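Local coordinates for probable oxidoreductase (PDB 4EYE), which probably acts as an oxidoreductase of the quinone oxidoreductase type within the medium-chain dehydrogenase family, although its substrate is not established, at residues 160-165 with 186-191; 176-181 with 201-206. All blocks are in the same frame, centred on the assembly; numbering follows the deposited sequence.

Interaction 1: residues 160-165 with 186-191; sequences GETVLV and KVIAVV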
loop_
_atom_site.group_PDB
_atom_site.type_symbol
_atom_site.label_atom_id
_atom_site.label_comp_id
_atom_site.label_asym_id
_atom_site.label_seq_id
_atom_site.Cartn_x
_atom_site.Cartn_y
_atom_site.Cartn_z
ATOM N N GLY A 160 -22.423 -6.789 0.737
ATOM C CA GLY A 160 -23.110 -7.681 1.657
ATOM C C GLY A 160 -22.309 -8.914 2.032
ATOM O O GLY A 160 -22.717 -9.664 2.911
ATOM N N GLU A 161 -21.156 -9.144 1.397
ATOM C CA GLU A 161 -20.288 -10.249 1.849
ATOM C C GLU A 161 -19.518 -9.861 3.095
ATOM O O GLU A 161 -19.430 -8.687 3.433
ATOM C CB GLU A 161 -19.347 -10.679 0.726
ATOM C CG GLU A 161 -20.067 -11.342 -0.453
ATOM C CD GLU A 161 -19.113 -11.935 -1.456
ATOM O OE1 GLU A 161 -18.244 -11.198 -2.002
ATOM O OE2 GLU A 161 -19.206 -13.166 -1.679
ATOM N N THR A 162 -18.968 -10.859 3.799
ATOM C CA THR A 162 -18.155 -10.592 4.946
ATOM C C THR A 162 -16.699 -10.888 4.666
ATOM O O THR A 162 -16.377 -11.997 4.192
ATOM C CB THR A 162 -18.599 -11.426 6.157
ATOM O OG1 THR A 162 -19.913 -11.050 6.490
ATOM C CG2 THR A 162 -17.670 -11.155 7.347
ATOM N N VAL A 163 -15.832 -9.923 4.993
ATOM C CA VAL A 163 -14.404 -10.021 4.729
ATOM C C VAL A 163 -13.646 -10.035 6.032
ATOM O O VAL A 163 -13.894 -9.211 6.913
ATOM C CB VAL A 163 -13.924 -8.847 3.845
ATOM C CG1 VAL A 163 -12.403 -8.928 3.552
ATOM C CG2 VAL A 163 -14.724 -8.825 2.547
ATOM N N LEU A 164 -12.749 -11.011 6.165
ATOM C CA LEU A 164 -11.829 -11.076 7.264
ATOM C C LEU A 164 -10.532 -10.437 6.779
ATOM O O LEU A 164 -9.936 -10.924 5.810
ATOM C CB LEU A 164 -11.529 -12.516 7.688
ATOM C CG LEU A 164 -10.430 -12.714 8.737
ATOM C CD1 LEU A 164 -10.978 -12.111 10.019
ATOM C CD2 LEU A 164 -10.030 -14.191 8.913
ATOM N N VAL A 165 -10.087 -9.411 7.486
ATOM C CA VAL A 165 -8.825 -8.743 7.164
ATOM C C VAL A 165 -7.828 -9.069 8.271
ATOM O O VAL A 165 -8.049 -8.739 9.431
ATOM C CB VAL A 165 -8.952 -7.206 7.001
ATOM C CG1 VAL A 165 -7.569 -6.601 6.689
ATOM C CG2 VAL A 165 -9.967 -6.831 5.900
ATOM N N LYS A 186 -19.127 -6.212 4.971
ATOM C CA LYS A 186 -18.864 -6.225 6.411
ATOM C C LYS A 186 -17.450 -6.711 6.628
ATOM O O LYS A 186 -16.992 -7.600 5.914
ATOM C CB LYS A 186 -19.852 -7.145 7.124
ATOM C CG LYS A 186 -19.698 -7.200 8.657
ATOM C CD LYS A 186 -20.821 -8.013 9.368
ATOM C CE LYS A 186 -20.524 -8.159 10.879
ATOM N NZ LYS A 186 -21.694 -8.644 11.682
ATOM N N VAL A 187 -16.767 -6.089 7.586
ATOM C CA VAL A 187 -15.375 -6.341 7.834
ATOM C C VAL A 187 -15.146 -6.788 9.275
ATOM O O VAL A 187 -15.491 -6.092 10.231
ATOM C CB VAL A 187 -14.467 -5.098 7.549
ATOM C CG1 VAL A 187 -13.035 -5.403 7.954
ATOM C CG2 VAL A 187 -14.495 -4.695 6.075
ATOM N N ILE A 188 -14.552 -7.966 9.404
ATOM C CA ILE A 188 -13.995 -8.432 10.662
ATOM C C ILE A 188 -12.488 -8.278 10.513
ATOM O O ILE A 188 -11.930 -8.766 9.526
ATOM C CB ILE A 188 -14.350 -9.914 10.934
ATOM C CG1 ILE A 188 -15.863 -10.090 11.098
ATOM C CG2 ILE A 188 -13.720 -10.389 12.243
ATOM C CD1 ILE A 188 -16.332 -11.531 10.976
ATOM N N ALA A 189 -11.854 -7.593 11.460
ATOM C CA ALA A 189 -10.427 -7.373 11.443
ATOM C C ALA A 189 -9.761 -8.117 12.584
ATOM O O ALA A 189 -10.270 -8.098 13.727
ATOM C CB ALA A 189 -10.153 -5.891 11.570
ATOM N N VAL A 190 -8.643 -8.774 12.292
ATOM C CA VAL A 190 -7.802 -9.377 13.336
ATOM C C VAL A 190 -6.505 -8.591 13.425
ATOM O O VAL A 190 -5.917 -8.259 12.390
ATOM C CB VAL A 190 -7.495 -10.841 13.047
ATOM C CG1 VAL A 190 -6.577 -11.416 14.134
ATOM C CG2 VAL A 190 -8.805 -11.630 13.025
ATOM N N VAL A 191 -6.116 -8.226 14.643
ATOM C CA VAL A 191 -4.883 -7.485 14.868
ATOM C C VAL A 191 -3.870 -8.331 15.639
ATOM O O VAL A 191 -4.186 -8.870 16.691
ATOM C CB VAL A 191 -5.120 -6.165 15.636
ATOM C CG1 VAL A 191 -5.948 -5.178 14.792
ATOM C CG2 VAL A 191 -5.741 -6.407 17.014
#
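Leu164 holds CG anti to its backbone N (chi1 173°) and then turns at chi2, which carries CD1 across to the neighbouring strand, where it meets CG2 of Val190 at 3.7 Å and CG2 of Ile188 at 3.9 Å. Ile188 has its CG1 branch beside the backbone N instead (chi1 -64°); the extended arm ends in CD1, 3.9 Å from the methyl CG2 of Thr162. Leu164 and Thr162 thus both touch Ile188, one at its short branch and one at the end of its long one. On the face they share, Thr162 lies side by side with the root of Lys186, whose extended chain then leads away from the neighbouring strand. The other face carries Val163, Val165, Val187 and Ala189; there CG2 of Val165 meets CG1 of Val187 at 4.0 Å, and helix 171-182 covers the pair, with Ala176 packing on Val165, and Ile177 and Ala180 on Val187. The strands are consecutive parallel neighbours in the six-stranded sheet of a Rossmann-type domain, joined by helix 171-182 in a beta-alpha-beta crossover, and their short axes are turned by 22° from parallel. Five backbone bonds tie them together, from Lys186 N to Glu161 O at 2.9 Å at one end to Val190 N to Val165 O at the other. The carbonyl of Val163 takes the N-H of Ile188 and is approached by CA-H of Val187; that of Val165 takes the N-H of Val190 and is approached by CA-H of Ala189. The oxygen of Ile188 accepts Val165 N at 2.8 Å and has CA of Leu164 3.2 Å away. On its other edge strand 162-165 pairs with strand 228-233, while the carboxylate of Glu161 turns back to Arg158 N and Arg252.

Interaction 2: residues 176-181 with 201-206; sequences AIQIAK and KSVGAD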
loop_
_atom_site.group_PDB
_atom_site.type_symbol
_atom_site.label_atom_id
_atom_site.label_comp_id
_atom_site.label_asym_id
_atom_site.label_seq_id
_atom_site.Cartn_x
_atom_site.Cartn_y
_atom_site.Cartn_z
ATOM N N ALA A 176 -7.430 -2.425 2.946
ATOM C CA ALA A 176 -8.339 -3.600 2.773
ATOM C C ALA A 176 -9.655 -3.366 3.530
ATOM O O ALA A 176 -10.735 -3.645 2.993
ATOM C CB ALA A 176 -7.636 -4.866 3.267
ATOM N N ILE A 177 -9.564 -2.727 4.702
ATOM C CA ILE A 177 -10.745 -2.352 5.462
ATOM C C ILE A 177 -11.562 -1.267 4.739
ATOM O O ILE A 177 -12.781 -1.415 4.565
ATOM C CB ILE A 177 -10.406 -1.807 6.879
ATOM C CG1 ILE A 177 -9.738 -2.903 7.722
ATOM C CG2 ILE A 177 -11.684 -1.363 7.637
ATOM C CD1 ILE A 177 -9.165 -2.385 9.022
ATOM N N GLN A 178 -10.914 -0.158 4.383
ATOM C CA GLN A 178 -11.663 0.999 3.922
ATOM C C GLN A 178 -12.281 0.701 2.562
ATOM O O GLN A 178 -13.431 1.067 2.310
ATOM C CB GLN A 178 -10.765 2.234 3.808
ATOM C CG GLN A 178 -10.264 2.781 5.127
ATOM C CD GLN A 178 -9.703 4.165 4.940
ATOM O OE1 GLN A 178 -8.776 4.372 4.119
ATOM N NE2 GLN A 178 -10.268 5.125 5.622
ATOM N N ILE A 179 -11.556 0.009 1.704
ATOM C CA ILE A 179 -12.105 -0.342 0.417
ATOM C C ILE A 179 -13.280 -1.352 0.516
ATOM O O ILE A 179 -14.261 -1.229 -0.210
ATOM C CB ILE A 179 -11.053 -0.837 -0.569
ATOM C CG1 ILE A 179 -10.046 0.297 -0.855
ATOM C CG2 ILE A 179 -11.744 -1.337 -1.866
ATOM C CD1 ILE A 179 -8.821 -0.071 -1.656
ATOM N N ALA A 180 -13.143 -2.353 1.366
ATOM C CA ALA A 180 -14.218 -3.337 1.573
ATOM C C ALA A 180 -15.490 -2.624 2.088
ATOM O O ALA A 180 -16.600 -2.868 1.584
ATOM C CB ALA A 180 -13.772 -4.418 2.559
ATOM N N LYS A 181 -15.322 -1.722 3.045
ATOM C CA LYS A 181 -16.467 -0.963 3.596
ATOM C C LYS A 181 -17.050 -0.103 2.494
ATOM O O LYS A 181 -18.262 -0.055 2.305
ATOM C CB LYS A 181 -16.059 -0.102 4.793
ATOM C CG LYS A 181 -15.711 -0.862 6.051
ATOM C CD LYS A 181 -16.804 -1.816 6.526
ATOM C CE LYS A 181 -18.087 -1.125 6.979
ATOM N NZ LYS A 181 -19.179 -2.158 7.048
ATOM N N LYS A 201 -10.690 -0.132 14.659
ATOM C CA LYS A 201 -12.102 0.221 14.781
ATOM C C LYS A 201 -12.382 1.571 14.098
ATOM O O LYS A 201 -13.335 1.697 13.352
ATOM C CB LYS A 201 -12.533 0.235 16.274
ATOM C CG LYS A 201 -14.029 0.216 16.461
ATOM C CD LYS A 201 -14.711 -1.079 15.998
ATOM C CE LYS A 201 -16.240 -0.946 16.060
ATOM N NZ LYS A 201 -16.908 -2.081 15.336
ATOM N N SER A 202 -11.544 2.583 14.338
ATOM C CA SER A 202 -11.783 3.901 13.747
ATOM C C SER A 202 -11.709 3.880 12.205
ATOM O O SER A 202 -12.311 4.716 11.536
ATOM C CB SER A 202 -10.793 4.941 14.284
ATOM O OG SER A 202 -9.505 4.810 13.663
ATOM N N VAL A 203 -10.956 2.950 11.631
ATOM C CA VAL A 203 -10.847 2.883 10.168
ATOM C C VAL A 203 -12.137 2.304 9.546
ATOM O O VAL A 203 -12.391 2.449 8.333
ATOM C CB VAL A 203 -9.600 2.042 9.768
ATOM C CG1 VAL A 203 -9.561 1.847 8.271
ATOM C CG2 VAL A 203 -8.335 2.753 10.242
ATOM N N GLY A 204 -12.927 1.625 10.371
ATOM C CA GLY A 204 -14.258 1.138 9.971
ATOM C C GLY A 204 -14.501 -0.354 10.017
ATOM O O GLY A 204 -15.492 -0.814 9.484
ATOM N N ALA A 205 -13.644 -1.118 10.675
ATOM C CA ALA A 205 -13.901 -2.536 10.922
ATOM C C ALA A 205 -15.170 -2.667 11.764
ATOM O O ALA A 205 -15.346 -1.929 12.731
ATOM C CB ALA A 205 -12.741 -3.195 11.656
ATOM N N ASP A 206 -16.033 -3.608 11.390
ATOM C CA ASP A 206 -17.259 -3.848 12.149
ATOM C C ASP A 206 -16.990 -4.609 13.457
ATOM O O ASP A 206 -17.611 -4.351 14.465
ATOM C CB ASP A 206 -18.262 -4.600 11.276
ATOM C CG ASP A 206 -18.641 -3.823 10.039
ATOM O OD1 ASP A 206 -19.407 -2.849 10.172
ATOM O OD2 ASP A 206 -18.175 -4.164 8.926
HETATM O O HOH W 1 -12.278 5.437 7.513
#
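The carboxylate of Asp206 meets the ammonium of Lys181 with its two oxygens, not with a face, the two side chains coming from opposite directions. NZ sits on the syn lone pair of OD2, the side turned to the other oxygen, at 2.9 Å; its second bond, to OD1 at 3.2 Å, is weak. OD2 also accepts the backbone N-H of Val187, and NZ gives a further bond to Ala185 O, which helps fix both ends of the salt bridge. Lys181 arrives with a chain bent at chi2 and chi3 (-55° and -66°), and the bends lay CG and CD against the Gly204 carbonyl, with CD 3.4 Å from its O. The amide of Gln178 is held at its oxygen by Tyr144 OH and at NE2 by Arg310 O and a water, 2.8 Å from NE2, that donates in turn to Val203 O. Nearer the backbone, Gln178 CG presses on CG1 of Val203 at 3.4 Å, the two side chains crossing at about a right angle. Here helix 171-182 packs against the end of helix 197-203 on one side of the Rossmann-type sheet. The latter helix finishes in a Schellman motif: Gly204 takes a positive phi (120°), and the chain turns toward strand 207-210, whose neighbour in the sheet is strand 186-191. Ile177 packs against the turn, its CG2 lying 3.6 Å from Ala205 N, against Gly204 C, and 3.9 Å from CG1 of Val203. Pro312, in a loop, touches both Gln178 and Val203.

The two contacts have centres about 8 Å apart and alternate along the chain: strand 162-165, helix 171-182, strand 186-191, then helix 197-203 and its exit loop. Interaction 1 joins the two strands of the beta-alpha-beta unit; interaction 2 joins the helix between them to the next helix, on the same side of the parallel sheet. They touch directly where CG2 of Val187 packs on Ala180 CB and Lys181 CD, and where Asp206, in the loop after 197-203, reaches the backbone of Lys186 and Val187 in strand 186-191. Strands 162-165 and 186-191 and the two helices on one side of them thus pack together in the Rossmann-type domain, which in related dehydrogenases binds the nucleotide cofactor.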